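Long-range contact in alpha-L-arabinosidase (Xanthomonas axonopodis pv. citri, PDB 6D25), which probably removes L-arabinofuranosyl side groups from arabinoxylans, including those on internal xylose units that carry two substituents: residues A352-D357 against V397-Y401. Numbering follows the deposited sequence.
Sequences ASLNFD and VFALY
Phe356 lies between two aromatic side chains of the 397-401 segment, Phe398 and Tyr401. Its CZ points at the middle of the Phe398 ring, 3.5 Å from CE1 of Phe398. This is an edge-to-face (T-shaped) pair with the planes at 82°. Phe356 has CG anti to its carbonyl carbon (chi1 -63°), which sends the ring across to the other helix. Closer to the backbone, CB of Phe356 sits over one face of Tyr401, 4.0 Å from the ring centroid, as a CH-pi contact. CG1 of Val397 touches both CB of Ala352 and CE2 of Phe356, each at 3.9 Å. Helix 346-361 follows the seventh strand of the parallel eight-stranded sheet, the (beta/alpha)8 barrel expected of GH51 enzymes. Helix 393-400 comes after the eighth strand and leads into the C-terminal beta-rich part. The hydroxyl of Tyr401 donates to OD1 of Asp357 at 2.7 Å, approaching from above the carboxylate plane. A water donates to both OD2 of Asp357 and OH of Tyr401, bridging the pair a second time. Ser432 is a further partner of OD1, and His430 of OD2, which gives each buried carboxylate oxygen two hydrogen bonds.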
# COMPACT_ATOMS: atom_id res chain seq x y z
N ALA A 352 -22.23 -19.00 -26.10
CA ALA A 352 -22.25 -19.76 -24.84
C ALA A 352 -21.96 -21.24 -25.09
O ALA A 352 -21.16 -21.83 -24.35
CB ALA A 352 -23.56 -19.55 -24.14
N SER A 353 -22.58 -21.88 -26.10
CA SER A 353 -22.37 -23.32 -26.30
C SER A 353 -20.90 -23.59 -26.66
O SER A 353 -20.32 -24.57 -26.14
CB SER A 353 -23.31 -23.95 -27.32
OG SER A 353 -23.07 -23.41 -28.60
N LEU A 354 -20.30 -22.73 -27.44
CA LEU A 354 -18.90 -22.97 -27.83
C LEU A 354 -17.96 -22.85 -26.63
O LEU A 354 -17.01 -23.63 -26.48
CB LEU A 354 -18.50 -22.01 -28.95
CG LEU A 354 -19.27 -22.14 -30.25
CD1 LEU A 354 -18.90 -21.02 -31.19
CD2 LEU A 354 -19.00 -23.48 -30.89
N ASN A 355 -18.22 -21.90 -25.75
CA ASN A 355 -17.42 -21.71 -24.56
C ASN A 355 -17.58 -22.89 -23.59
O ASN A 355 -16.57 -23.40 -23.07
CB ASN A 355 -17.68 -20.37 -23.89
CG ASN A 355 -16.89 -19.27 -24.55
OD1 ASN A 355 -15.74 -19.02 -24.19
ND2 ASN A 355 -17.51 -18.59 -25.53
N PHE A 356 -18.80 -23.35 -23.37
CA PHE A 356 -19.01 -24.56 -22.54
C PHE A 356 -18.27 -25.78 -23.11
O PHE A 356 -17.65 -26.52 -22.35
CB PHE A 356 -20.48 -24.87 -22.38
CG PHE A 356 -21.27 -23.81 -21.65
CD1 PHE A 356 -20.71 -23.04 -20.64
CD2 PHE A 356 -22.63 -23.66 -21.90
CE1 PHE A 356 -21.47 -22.14 -19.91
CE2 PHE A 356 -23.38 -22.76 -21.16
CZ PHE A 356 -22.79 -21.99 -20.20
N ASP A 357 -18.31 -25.94 -24.43
CA ASP A 357 -17.57 -27.03 -25.07
C ASP A 357 -16.09 -26.91 -24.70
O ASP A 357 -15.46 -27.87 -24.26
CB ASP A 357 -17.76 -27.03 -26.58
CG ASP A 357 -19.16 -27.36 -27.11
OD1 ASP A 357 -20.02 -27.87 -26.31
OD2 ASP A 357 -19.40 -27.10 -28.36
N VAL A 397 -29.16 -21.76 -23.16
CA VAL A 397 -27.97 -22.61 -23.31
C VAL A 397 -27.48 -23.09 -21.92
O VAL A 397 -27.13 -24.28 -21.76
CB VAL A 397 -26.85 -21.91 -24.09
CG1 VAL A 397 -25.68 -22.86 -24.28
CG2 VAL A 397 -27.34 -21.41 -25.44
N PHE A 398 -27.50 -22.22 -20.92
CA PHE A 398 -27.22 -22.67 -19.53
C PHE A 398 -28.18 -23.80 -19.13
O PHE A 398 -27.73 -24.79 -18.54
CB PHE A 398 -27.29 -21.50 -18.54
CG PHE A 398 -26.04 -20.66 -18.50
CD1 PHE A 398 -25.70 -19.82 -19.54
CD2 PHE A 398 -25.18 -20.73 -17.41
CE1 PHE A 398 -24.54 -19.07 -19.50
CE2 PHE A 398 -24.02 -19.98 -17.37
CZ PHE A 398 -23.70 -19.15 -18.40
N ALA A 399 -29.47 -23.65 -19.48
CA ALA A 399 -30.46 -24.69 -19.19
C ALA A 399 -30.11 -25.99 -19.93
O ALA A 399 -30.10 -27.05 -19.33
CB ALA A 399 -31.86 -24.24 -19.56
N LEU A 400 -29.78 -25.91 -21.22
CA LEU A 400 -29.50 -27.13 -22.02
C LEU A 400 -28.28 -27.87 -21.45
O LEU A 400 -28.24 -29.07 -21.52
CB LEU A 400 -29.22 -26.79 -23.49
CG LEU A 400 -30.47 -26.46 -24.32
CD1 LEU A 400 -30.09 -26.05 -25.75
CD2 LEU A 400 -31.50 -27.58 -24.34
N TYR A 401 -27.28 -27.12 -20.97
CA TYR A 401 -26.05 -27.72 -20.50
C TYR A 401 -26.11 -28.07 -19.01
O TYR A 401 -25.09 -28.45 -18.44
CB TYR A 401 -24.85 -26.82 -20.79
CG TYR A 401 -24.29 -26.91 -22.18
CD1 TYR A 401 -24.91 -26.31 -23.27
CD2 TYR A 401 -23.08 -27.53 -22.42
CE1 TYR A 401 -24.39 -26.37 -24.55
CE2 TYR A 401 -22.53 -27.60 -23.69
CZ TYR A 401 -23.17 -26.99 -24.76
OH TYR A 401 -22.57 -27.03 -26.00
O HOH W 1 -22.06 -27.40 -28.95